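Local coordinates for pyruvate kinase (Pyrobaculum aerophilum, PDB 3QTG), which catalyses the last step of glycolysis, transferring phosphate from phosphoenolpyruvate to ADP to give pyruvate and ATP, with the help of a divalent metal cation, at residues A[84-89]-A[165-170]; A[250-255]-A[282-287]; A[380-385]-A[402-407]. One frame throughout, in Å; residues are numbered along the deposited sequence. Where two conformers were deposited one is given.

Contact 1: residues A[84-89]-A[165-170]; sequences PSIRVG and KAIVVE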
ATOM      1  N   PRO A  84      27.707  23.202 -31.128  1.00 46.37           N
ATOM      2  CA  PRO A  84      27.649  23.855 -32.439  1.00 46.49           C
ATOM      3  C   PRO A  84      26.654  25.023 -32.444  1.00 46.30           C
ATOM      4  O   PRO A  84      25.815  25.154 -31.554  1.00 45.93           O
ATOM      5  CB  PRO A  84      27.217  22.731 -33.388  1.00 46.56           C
ATOM      6  CG  PRO A  84      26.489  21.724 -32.509  1.00 47.04           C
ATOM      7  CD  PRO A  84      27.018  21.898 -31.089  1.00 45.83           C
ATOM      8  N   SER A  85      26.778  25.907 -33.421  1.00 46.24           N
ATOM      9  CA  SER A  85      25.866  27.020 -33.523  1.00 45.70           C
ATOM     10  C   SER A  85      25.799  27.340 -34.988  1.00 45.10           C
ATOM     11  O   SER A  85      26.729  26.998 -35.744  1.00 45.97           O
ATOM     12  CB  SER A  85      26.414  28.225 -32.766  1.00 46.16           C
ATOM     13  OG  SER A  85      27.678  28.604 -33.300  1.00 48.92           O
ATOM     14  N   ILE A  86      24.708  27.989 -35.385  1.00 42.74           N
ATOM     15  CA  ILE A  86      24.614  28.561 -36.712  1.00 40.51           C
ATOM     16  C   ILE A  86      24.628  30.072 -36.550  1.00 39.60           C
ATOM     17  O   ILE A  86      23.834  30.621 -35.793  1.00 37.29           O
ATOM     18  CB  ILE A  86      23.344  28.070 -37.478  1.00 40.83           C
ATOM     19  CG1 ILE A  86      23.442  26.566 -37.745  1.00 39.87           C
ATOM     20  CG2 ILE A  86      23.164  28.868 -38.776  1.00 38.18           C
ATOM     21  CD1 ILE A  86      22.278  25.975 -38.559  1.00 40.79           C
ATOM     22  N   ARG A  87      25.554  30.732 -37.247  1.00 39.14           N
ATOM     23  CA  ARG A  87      25.713  32.172 -37.106  1.00 39.66           C
ATOM     24  C   ARG A  87      25.610  32.887 -38.436  1.00 39.10           C
ATOM     25  O   ARG A  87      25.929  32.311 -39.467  1.00 39.58           O
ATOM     26  CB  ARG A  87      27.049  32.485 -36.430  1.00 40.69           C
ATOM     27  CG  ARG A  87      27.052  32.032 -34.982  1.00 42.36           C
ATOM     28  CD  ARG A  87      28.437  32.007 -34.355  1.00 48.96           C
ATOM     29  NE  ARG A  87      28.290  31.551 -32.968  1.00 55.02           N
ATOM     30  CZ  ARG A  87      27.979  32.337 -31.936  1.00 56.18           C
ATOM     31  NH1 ARG A  87      27.809  33.643 -32.102  1.00 56.82           N
ATOM     32  NH2 ARG A  87      27.850  31.814 -30.726  1.00 57.17           N
ATOM     33  N   VAL A  88      25.150  34.133 -38.407  1.00 38.11           N
ATOM     34  CA  VAL A  88      25.114  34.967 -39.591  1.00 38.49           C
ATOM     35  C   VAL A  88      26.561  35.012 -40.130  1.00 39.01           C
ATOM     36  O   VAL A  88      27.521  35.096 -39.349  1.00 38.18           O
ATOM     37  CB  VAL A  88      24.601  36.388 -39.269  1.00 37.59           C
ATOM     38  CG1 VAL A  88      24.645  37.288 -40.493  1.00 37.36           C
ATOM     39  CG2 VAL A  88      23.186  36.347 -38.667  1.00 38.43           C
ATOM     40  N   GLY A  89      26.702  34.934 -41.450  1.00 39.84           N
ATOM     41  CA  GLY A  89      28.015  35.025 -42.088  1.00 40.83           C
ATOM     42  C   GLY A  89      28.465  36.468 -42.242  1.00 42.15           C
ATOM     43  O   GLY A  89      27.903  37.384 -41.635  1.00 41.58           O
ATOM     44  N   LYS A 165      26.398  36.775 -35.366  1.00 45.65           N
ATOM     45  CA  LYS A 165      25.318  36.553 -34.371  1.00 45.26           C
ATOM     46  C   LYS A 165      24.633  35.208 -34.615  1.00 43.83           C
ATOM     47  O   LYS A 165      24.401  34.828 -35.763  1.00 43.50           O
ATOM     48  CB  LYS A 165      24.254  37.664 -34.416  1.00 45.46           C
ATOM     49  CG  LYS A 165      24.743  39.112 -34.191  1.00 49.47           C
ATOM     50  CD  LYS A 165      25.019  39.438 -32.715  1.00 53.35           C
ATOM     51  CE  LYS A 165      24.943  40.962 -32.476  1.00 56.61           C
ATOM     52  NZ  LYS A 165      24.829  41.372 -31.033  1.00 57.77           N
ATOM     53  N   ALA A 166      24.259  34.535 -33.529  1.00 41.48           N
ATOM     54  CA  ALA A 166      23.613  33.228 -33.559  1.00 40.46           C
ATOM     55  C   ALA A 166      22.121  33.233 -33.976  1.00 39.75           C
ATOM     56  O   ALA A 166      21.398  34.209 -33.764  1.00 39.75           O
ATOM     57  CB  ALA A 166      23.769  32.555 -32.190  1.00 40.16           C
ATOM     58  N   ILE A 167      21.667  32.123 -34.555  1.00 38.70           N
ATOM     59  CA  ILE A 167      20.318  32.025 -35.118  1.00 38.06           C
ATOM     60  C   ILE A 167      19.738  30.712 -34.660  1.00 37.67           C
ATOM     61  O   ILE A 167      20.370  29.662 -34.775  1.00 37.37           O
ATOM     62  CB  ILE A 167      20.313  32.060 -36.685  1.00 38.74           C
ATOM     63  CG1 ILE A 167      21.173  33.191 -37.244  1.00 38.09           C
ATOM     64  CG2 ILE A 167      18.901  32.182 -37.250  1.00 37.77           C
ATOM     65  CD1 ILE A 167      21.521  32.983 -38.745  1.00 38.45           C
ATOM     66  N   VAL A 168      18.537  30.784 -34.102  1.00 37.79           N
ATOM     67  CA  VAL A 168      17.836  29.613 -33.585  1.00 37.03           C
ATOM     68  C   VAL A 168      16.440  29.589 -34.209  1.00 36.86           C
ATOM     69  O   VAL A 168      15.884  30.637 -34.483  1.00 36.21           O
ATOM     70  CB  VAL A 168      17.804  29.658 -32.026  1.00 37.51           C
ATOM     71  CG1 VAL A 168      16.834  28.613 -31.436  1.00 37.65           C
ATOM     72  CG2 VAL A 168      19.236  29.470 -31.465  1.00 36.53           C
ATOM     73  N   VAL A 169      15.913  28.397 -34.491  1.00 36.78           N
ATOM     74  CA  VAL A 169      14.559  28.262 -35.000  1.00 37.16           C
ATOM     75  C   VAL A 169      13.706  27.744 -33.830  1.00 37.94           C
ATOM     76  O   VAL A 169      13.932  26.639 -33.338  1.00 37.51           O
ATOM     77  CB  VAL A 169      14.482  27.307 -36.238  1.00 37.78           C
ATOM     78  CG1 VAL A 169      13.061  27.261 -36.817  1.00 37.17           C
ATOM     79  CG2 VAL A 169      15.472  27.749 -37.353  1.00 37.54           C
ATOM     80  N   GLU A 170      12.763  28.571 -33.375  1.00 38.59           N
ATOM     81  CA  GLU A 170      11.856  28.245 -32.262  1.00 39.66           C
ATOM     82  C   GLU A 170      11.229  26.862 -32.410  1.00 39.64           C
ATOM     83  O   GLU A 170      10.490  26.616 -33.363  1.00 40.45           O
ATOM     84  CB  GLU A 170      10.764  29.308 -32.184  1.00 39.88           C
ATOM     85  CG  GLU A 170       9.843  29.221 -30.971  1.00 44.05           C
ATOM     86  CD  GLU A 170       8.838  30.349 -30.974  1.00 47.29           C
ATOM     87  OE1 GLU A 170       7.909  30.290 -31.804  1.00 49.09           O
ATOM     88  OE2 GLU A 170       8.990  31.299 -30.171  1.00 48.75           O
TER
HETATM   89  O   HOH W   1      22.706  28.507 -33.420  1.00 39.29           O
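Arg87 and Ala166 sit side by side in a single backbone bridge, flanked by two hydrogen bonds. Val88 N reaches Lys165 O at 2.8 Å, almost straight at the hydrogen (166°), while Ile167 N reaches Ile86 O at 2.9 Å on a more bent path (138°). Both carbonyl oxygens also take a CA-H contact, Ile86 O from Ala166 and Lys165 O from Arg87. A water extends the polar link: it accepts from Ile86 N (2.9 Å) and donates to Ile167 O (2.9 Å), and Tyr174 OH also bonds to that carbonyl.

The cationic side chain is steered by its first torsion (chi1 -68°), which sets CG of Arg87 anti to its carbonyl carbon and 3.9 Å from Ala166 CA. Farther out, Ala166 CB lies over one face of the guanidinium, toward its rim. Arg87 NE bonds to Ser85 OG at 3.0 Å, the oxygen somewhat tilted from the guanidinium plane, and Arg87 NH1 bonds to Gly164 O; together they would hold the group's rotation.

Apolar contact centres on Ile167 CD1, which meets Val88 CG2 at 3.8 Å, the two side chains crossing at about a right angle; Ile86 CG2 brushes the same methyl more loosely. Val117 and Phe122 continue this buried patch.

The arrangement belongs to the neck of the pyruvate kinase B domain, the lid inserted after the third barrel strand, where the outgoing and returning chains pair. Arg87 and Lys165 probably bind ATP, by analogy with relatives, which places this pairing beside the nucleotide side of the active-site cleft.

Contact 2: residues A[250-255]-A[282-287]; sequences VVVARG and KPIAVA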
ATOM      1  N   VAL A 250      22.524  14.868 -15.622  1.00 34.03           N
ATOM      2  CA  VAL A 250      21.562  15.547 -16.476  1.00 33.33           C
ATOM      3  C   VAL A 250      21.420  16.974 -15.977  1.00 33.42           C
ATOM      4  O   VAL A 250      21.496  17.213 -14.771  1.00 33.88           O
ATOM      5  CB  VAL A 250      20.165  14.826 -16.514  1.00 33.85           C
ATOM      6  CG1 VAL A 250      19.177  15.575 -17.439  1.00 31.38           C
ATOM      7  CG2 VAL A 250      20.311  13.352 -16.962  1.00 32.85           C
ATOM      8  N   VAL A 251      21.258  17.914 -16.913  1.00 33.42           N
ATOM      9  CA  VAL A 251      21.122  19.351 -16.621  1.00 33.23           C
ATOM     10  C   VAL A 251      19.911  19.943 -17.358  1.00 33.50           C
ATOM     11  O   VAL A 251      19.819  19.834 -18.585  1.00 34.30           O
ATOM     12  CB  VAL A 251      22.407  20.119 -17.017  1.00 33.47           C
ATOM     13  CG1 VAL A 251      22.385  21.560 -16.492  1.00 34.05           C
ATOM     14  CG2 VAL A 251      23.645  19.404 -16.490  1.00 32.78           C
ATOM     15  N   VAL A 252      18.968  20.517 -16.609  1.00 32.55           N
ATOM     16  CA  VAL A 252      17.887  21.318 -17.186  1.00 32.49           C
ATOM     17  C   VAL A 252      18.436  22.741 -17.440  1.00 33.09           C
ATOM     18  O   VAL A 252      18.692  23.510 -16.505  1.00 32.56           O
ATOM     19  CB  VAL A 252      16.617  21.377 -16.261  1.00 32.22           C
ATOM     20  CG1 VAL A 252      15.487  22.226 -16.892  1.00 31.38           C
ATOM     21  CG2 VAL A 252      16.113  19.992 -15.931  1.00 29.78           C
ATOM     22  N   ALA A 253      18.668  23.051 -18.714  1.00 33.85           N
ATOM     23  CA  ALA A 253      19.218  24.356 -19.107  1.00 34.61           C
ATOM     24  C   ALA A 253      18.031  25.234 -19.460  1.00 34.52           C
ATOM     25  O   ALA A 253      17.542  25.223 -20.594  1.00 33.58           O
ATOM     26  CB  ALA A 253      20.224  24.216 -20.295  1.00 34.04           C
ATOM     27  N   ARG A 254      17.542  25.949 -18.441  1.00 35.85           N
ATOM     28  CA  ARG A 254      16.295  26.725 -18.500  1.00 37.20           C
ATOM     29  C   ARG A 254      16.305  27.831 -19.539  1.00 38.26           C
ATOM     30  O   ARG A 254      15.340  27.983 -20.292  1.00 38.14           O
ATOM     31  CB  ARG A 254      16.010  27.375 -17.155  1.00 37.33           C
ATOM     32  CG  ARG A 254      15.535  26.446 -16.055  1.00 38.57           C
ATOM     33  CD  ARG A 254      15.361  27.301 -14.833  1.00 38.37           C
ATOM     34  NE  ARG A 254      14.324  26.777 -13.993  1.00 42.59           N
ATOM     35  CZ  ARG A 254      13.798  27.441 -12.977  1.00 42.52           C
ATOM     36  NH1 ARG A 254      14.224  28.666 -12.696  1.00 42.07           N
ATOM     37  NH2 ARG A 254      12.861  26.869 -12.250  1.00 41.53           N
ATOM     38  N   GLY A 255      17.374  28.630 -19.549  1.00 39.01           N
ATOM     39  CA  GLY A 255      17.502  29.715 -20.522  1.00 40.62           C
ATOM     40  C   GLY A 255      17.325  29.196 -21.940  1.00 41.90           C
ATOM     41  O   GLY A 255      16.490  29.689 -22.689  1.00 43.09           O
ATOM     42  N   LYS A 282      19.991   8.974 -12.337  1.00 35.44           N
ATOM     43  CA  LYS A 282      21.014   9.915 -12.809  1.00 34.31           C
ATOM     44  C   LYS A 282      20.978  11.179 -11.970  1.00 33.03           C
ATOM     45  O   LYS A 282      19.912  11.725 -11.756  1.00 31.82           O
ATOM     46  CB  LYS A 282      20.782  10.281 -14.278  1.00 34.59           C
ATOM     47  CG  LYS A 282      20.914   9.131 -15.268  1.00 35.83           C
ATOM     48  CD  LYS A 282      22.237   8.430 -15.140  1.00 38.53           C
ATOM     49  CE  LYS A 282      22.375   7.325 -16.191  1.00 41.19           C
ATOM     50  NZ  LYS A 282      23.609   6.543 -15.958  1.00 40.07           N
ATOM     51  N   PRO A 283      22.143  11.660 -11.512  1.00 32.68           N
ATOM     52  CA  PRO A 283      22.122  12.949 -10.840  1.00 32.61           C
ATOM     53  C   PRO A 283      21.555  14.041 -11.783  1.00 32.75           C
ATOM     54  O   PRO A 283      21.753  13.969 -13.007  1.00 32.82           O
ATOM     55  CB  PRO A 283      23.605  13.213 -10.529  1.00 32.48           C
ATOM     56  CG  PRO A 283      24.267  11.872 -10.592  1.00 32.69           C
ATOM     57  CD  PRO A 283      23.509  11.115 -11.637  1.00 32.95           C
ATOM     58  N   ILE A 284      20.838  15.011 -11.214  1.00 32.27           N
ATOM     59  CA  ILE A 284      20.083  16.004 -11.981  1.00 31.69           C
ATOM     60  C   ILE A 284      20.373  17.429 -11.458  1.00 32.29           C
ATOM     61  O   ILE A 284      20.369  17.684 -10.251  1.00 32.13           O
ATOM     62  CB  ILE A 284      18.546  15.680 -11.984  1.00 32.04           C
ATOM     63  CG1 ILE A 284      17.696  16.824 -12.559  1.00 30.23           C
ATOM     64  CG2 ILE A 284      18.043  15.239 -10.588  1.00 32.49           C
ATOM     65  CD1 ILE A 284      17.586  16.826 -14.087  1.00 27.31           C
ATOM     66  N   ALA A 285      20.641  18.342 -12.381  1.00 32.17           N
ATOM     67  CA  ALA A 285      20.816  19.753 -12.053  1.00 32.47           C
ATOM     68  C   ALA A 285      19.773  20.620 -12.748  1.00 32.59           C
ATOM     69  O   ALA A 285      19.226  20.258 -13.792  1.00 32.08           O
ATOM     70  CB  ALA A 285      22.237  20.217 -12.443  1.00 32.05           C
ATOM     71  N   VAL A 286      19.467  21.751 -12.130  1.00 33.99           N
ATOM     72  CA  VAL A 286      18.731  22.813 -12.805  1.00 34.68           C
ATOM     73  C   VAL A 286      19.655  24.037 -12.876  1.00 35.97           C
ATOM     74  O   VAL A 286      20.216  24.457 -11.864  1.00 36.46           O
ATOM     75  CB  VAL A 286      17.370  23.118 -12.141  1.00 34.89           C
ATOM     76  CG1 VAL A 286      16.709  24.324 -12.790  1.00 33.00           C
ATOM     77  CG2 VAL A 286      16.411  21.892 -12.259  1.00 34.74           C
ATOM     78  N   ALA A 287      19.829  24.558 -14.090  1.00 36.66           N
ATOM     79  CA  ALA A 287      20.769  25.639 -14.404  1.00 37.76           C
ATOM     80  C   ALA A 287      20.065  26.846 -15.034  1.00 38.46           C
ATOM     81  O   ALA A 287      19.126  26.672 -15.816  1.00 38.33           O
ATOM     82  CB  ALA A 287      21.848  25.117 -15.378  1.00 36.54           C
TER
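Val250 O is gripped twice by the neighbouring strand: Ala285 N donates to it at 2.8 Å. Ile284 CA adds a weaker CA-H...O contact, 3.4 Å from Ile284 CA to Val250 O. Ala285 O is held likewise, by Val252 N and by the CA-H of Val251. With Val250 N to Pro283 O and Ala287 N to Val252 O, these bonds join strands 250-253 and 284-287 in parallel register, their axes 4.5 Å apart and 20° askew. The series runs on past the strand end, where Arg254 N, at the start of a short helix, donates to Ala287 O at 3.1 Å.

On one face CD1 of Ile284 lies against Val250 CG1 (3.9 Å) and Val252 CG2 (3.9 Å); chi1 of 170° sets CG1 of Ile284 anti to its backbone N, and chi2 of 84° then places CD1. Val286 CG2 packs on Val252 CB. On the other face Val251 CG1 meets Ala287 CB at 3.8 Å and, more loosely, Ala285 CB.

Arg254, extended from CG to NE, passes at a slant over CG1 of Val286, which lies 3.6 Å from Arg254 NE; its NH2 forms a salt bridge to Asp307 and a hydrogen bond to Gln270. An alanine here would probably leave the carboxylate of Asp307 without its positive mate and take away the CG, CD and NE contacts of Val286 CG1.

The pair's carboxyl end leads to Gly255, which probably binds substrate; Gly255 N bonds to Thr288 OG1.

These are the sixth and seventh strands of the TIM barrel. Val250, Val252 and Ile284 face outward under helix 266-279, and Val286 meets helix 302-313; Val251, Ala285 and Ala287 point inward to Trp320 of strand 318-321, and Ala253 to Glu232 beyond strand 226-231.

Contact 3: residues A[380-385]-A[402-407]; sequences FSMSGT and GTPNVR. With SO4 (sulfate ion), chain C.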
ATOM      1  N   PHE A 380      32.325   4.001   2.826  1.00 39.73           N
ATOM      2  CA  PHE A 380      33.667   3.977   2.266  1.00 40.40           C
ATOM      3  C   PHE A 380      33.644   3.461   0.825  1.00 41.02           C
ATOM      4  O   PHE A 380      33.181   2.355   0.523  1.00 40.28           O
ATOM      5  CB  PHE A 380      34.712   3.257   3.135  1.00 40.62           C
ATOM      6  CG  PHE A 380      36.127   3.736   2.871  1.00 40.68           C
ATOM      7  CD1 PHE A 380      36.619   4.876   3.499  1.00 40.45           C
ATOM      8  CD2 PHE A 380      36.944   3.076   1.963  1.00 41.32           C
ATOM      9  CE1 PHE A 380      37.920   5.338   3.248  1.00 39.78           C
ATOM     10  CE2 PHE A 380      38.242   3.545   1.684  1.00 42.50           C
ATOM     11  CZ  PHE A 380      38.721   4.679   2.332  1.00 41.53           C
ATOM     12  N   SER A 381      34.138   4.311  -0.065  1.00 41.93           N
ATOM     13  CA  SER A 381      33.934   4.138  -1.482  1.00 42.98           C
ATOM     14  C   SER A 381      35.237   4.426  -2.214  1.00 43.99           C
ATOM     15  O   SER A 381      35.809   5.497  -2.049  1.00 44.69           O
ATOM     16  CB  SER A 381      32.824   5.091  -1.935  1.00 42.25           C
ATOM     17  OG  SER A 381      32.333   4.751  -3.213  1.00 43.25           O
ATOM     18  N   MET A 382      35.706   3.454  -2.994  1.00 45.17           N
ATOM     19  CA  MET A 382      36.948   3.580  -3.766  1.00 46.43           C
ATOM     20  C   MET A 382      36.790   4.494  -4.986  1.00 45.76           C
ATOM     21  O   MET A 382      37.605   5.391  -5.197  1.00 46.45           O
ATOM     22  CB  MET A 382      37.461   2.204  -4.210  1.00 47.51           C
ATOM     23  CG  MET A 382      37.940   1.304  -3.075  1.00 50.15           C
ATOM     24  SD  MET A 382      39.089   2.101  -1.930  1.00 55.70           S
ATOM     25  CE  MET A 382      39.859   0.690  -1.115  1.00 52.81           C
ATOM     26  N   SER A 383      35.745   4.259  -5.776  1.00 44.21           N
ATOM     27  CA  SER A 383      35.517   4.993  -7.014  1.00 43.68           C
ATOM     28  C   SER A 383      34.290   5.896  -6.982  1.00 42.17           C
ATOM     29  O   SER A 383      33.979   6.544  -7.974  1.00 41.62           O
ATOM     30  CB  SER A 383      35.380   4.007  -8.185  1.00 44.11           C
ATOM     31  OG  SER A 383      36.564   3.227  -8.316  1.00 47.06           O
ATOM     32  N   GLY A 384      33.572   5.916  -5.858  1.00 41.31           N
ATOM     33  CA  GLY A 384      32.306   6.651  -5.767  1.00 39.68           C
ATOM     34  C   GLY A 384      31.043   5.865  -6.096  1.00 38.38           C
ATOM     35  O   GLY A 384      29.953   6.401  -5.979  1.00 38.12           O
ATOM     36  N   THR A 385      31.177   4.600  -6.489  1.00 38.48           N
ATOM     37  CA  THR A 385      30.034   3.792  -6.977  1.00 37.86           C
ATOM     38  C   THR A 385      28.896   3.562  -5.938  1.00 37.39           C
ATOM     39  O   THR A 385      27.725   3.821  -6.214  1.00 36.77           O
ATOM     40  CB  THR A 385      30.522   2.448  -7.539  1.00 38.54           C
ATOM     41  OG1 THR A 385      31.622   2.675  -8.445  1.00 39.73           O
ATOM     42  CG2 THR A 385      29.390   1.702  -8.279  1.00 38.65           C
ATOM     43  N   GLY A 402      33.943   8.469   2.809  1.00 38.15           N
ATOM     44  CA  GLY A 402      35.384   8.428   2.842  1.00 39.40           C
ATOM     45  C   GLY A 402      35.846   7.837   1.536  1.00 40.41           C
ATOM     46  O   GLY A 402      35.247   6.867   1.053  1.00 41.16           O
ATOM     47  N   THR A 403      36.890   8.430   0.955  1.00 40.66           N
ATOM     48  CA  THR A 403      37.527   7.891  -0.242  1.00 41.62           C
ATOM     49  C   THR A 403      39.054   8.131  -0.229  1.00 42.95           C
ATOM     50  O   THR A 403      39.515   9.155   0.277  1.00 43.31           O
ATOM     51  CB  THR A 403      36.842   8.430  -1.567  1.00 41.08           C
ATOM     52  OG1 THR A 403      37.416   7.800  -2.713  1.00 40.53           O
ATOM     53  CG2 THR A 403      36.963   9.932  -1.723  1.00 41.14           C
ATOM     54  N   PRO A 404      39.848   7.185  -0.766  1.00 44.21           N
ATOM     55  CA  PRO A 404      41.303   7.475  -0.856  1.00 45.85           C
ATOM     56  C   PRO A 404      41.721   8.238  -2.122  1.00 46.76           C
ATOM     57  O   PRO A 404      42.904   8.521  -2.318  1.00 48.12           O
ATOM     58  CB  PRO A 404      41.943   6.077  -0.842  1.00 46.06           C
ATOM     59  CG  PRO A 404      40.850   5.130  -1.332  1.00 45.26           C
ATOM     60  CD  PRO A 404      39.511   5.837  -1.269  1.00 43.97           C
ATOM     61  N   ASN A 405      40.755   8.542  -2.988  0.60 46.53           N
ATOM     62  CA  ASN A 405      41.016   9.224  -4.245  0.60 46.50           C
ATOM     63  C   ASN A 405      40.433  10.630  -4.183  0.60 46.31           C
ATOM     64  O   ASN A 405      39.221  10.810  -4.004  0.60 45.42           O
ATOM     65  CB  ASN A 405      40.422   8.427  -5.416  0.60 46.27           C
ATOM     66  CG  ASN A 405      40.793   8.999  -6.790  0.60 46.97           C
ATOM     67  OD1 ASN A 405      41.452  10.044  -6.913  0.60 47.77           O
ATOM     68  ND2 ASN A 405      40.372   8.302  -7.834  0.60 47.46           N
ATOM     69  N   VAL A 406      41.304  11.624  -4.312  1.00 46.66           N
ATOM     70  CA  VAL A 406      40.886  13.027  -4.252  1.00 46.47           C
ATOM     71  C   VAL A 406      39.982  13.384  -5.436  1.00 45.54           C
ATOM     72  O   VAL A 406      39.050  14.164  -5.293  1.00 45.19           O
ATOM     73  CB  VAL A 406      42.109  13.997  -4.114  1.00 47.25           C
ATOM     74  CG1 VAL A 406      42.966  13.994  -5.371  1.00 48.92           C
ATOM     75  CG2 VAL A 406      41.649  15.412  -3.764  1.00 47.48           C
ATOM     76  N   ARG A 407      40.239  12.771  -6.588  1.00 45.40           N
ATOM     77  CA  ARG A 407      39.401  12.974  -7.767  1.00 45.25           C
ATOM     78  C   ARG A 407      37.962  12.430  -7.600  1.00 43.93           C
ATOM     79  O   ARG A 407      37.011  12.996  -8.147  1.00 43.23           O
ATOM     80  CB  ARG A 407      40.074  12.411  -9.019  1.00 44.94           C
ATOM     81  CG  ARG A 407      41.294  13.214  -9.432  1.00 48.77           C
ATOM     82  CD  ARG A 407      42.043  12.578 -10.606  1.00 51.24           C
ATOM     83  NE  ARG A 407      41.375  12.882 -11.873  1.00 52.98           N
ATOM     84  CZ  ARG A 407      41.853  12.589 -13.082  1.00 54.45           C
ATOM     85  NH1 ARG A 407      43.025  11.964 -13.226  1.00 54.55           N
ATOM     86  NH2 ARG A 407      41.149  12.919 -14.156  1.00 54.02           N
TER
HETATM   87  S   SO4 C 500      33.056   1.663  -4.636  1.00 42.68           S
HETATM   88  O1  SO4 C 500      34.128   1.475  -3.685  1.00 39.99           O
HETATM   89  O2  SO4 C 500      33.545   2.526  -5.719  1.00 45.44           O
HETATM   90  O3  SO4 C 500      31.907   2.306  -3.998  1.00 42.37           O
HETATM   91  O4  SO4 C 500      32.592   0.402  -5.214  1.00 41.57           O
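At the carboxyl ends of two parallel strands in the alpha/beta C-terminal domain, Phe380 and Gly402 pair, and after Phe380 the chain turns into an anion-binding loop before helix 385-391. Ser381 N donates to Gly402 O at 3.0 Å, and that same oxygen lies over one face of the Phe380 ring, toward the rim. With no CB on Gly402, the ring can lie close over its backbone. Thr403 OG1, anti to its backbone N (chi1 -175°), donates to Ser381 O at 2.9 Å in the carbonyl plane. Beside it, Met382 SD rests on Pro404 CG (3.6 Å), the two side chains crossing at about a right angle.

The sulfate, probably from the crystallisation liquor, takes bonds from Ser381 OG to O3 (2.6 Å), Met382 N to O1 (2.6 Å) and Ser383 N to O2 (2.8 Å). Thr385 N, Leu386 N and Tyr428 OH add further bonds.

Backbone N-H groups of the loop and first helical residues, with hydroxyls, thus hold a dianion with no basic side chain among these donors, consistent with a phosphate site; the loop appears to correspond to that holding an effector phosphate in relatives activated by fructose 1,6-bisphosphate.

From the N terminus the three contacts follow in series, none nested in or crossing another. Contact 1 brings together the two ends of the insertion after strand 76-80, so the 75 residues between form a separate beta-rich lid. The chain then returns to the barrel, where contact 2 closes a beta-alpha-beta crossover through helix 266-279 near the centre of the molecule. Contact 3 closes a shorter crossover through helix 385-391 in the C-terminal domain. Contacts 1 and 3 lie on opposite sides of the chain's centre, about 42 Å apart between centres; the centre of contact 2 is about 23 Å from that of contact 1 and 25 Å from that of contact 3. Lid, barrel and C-terminal alpha/beta domain are thus each tied locally.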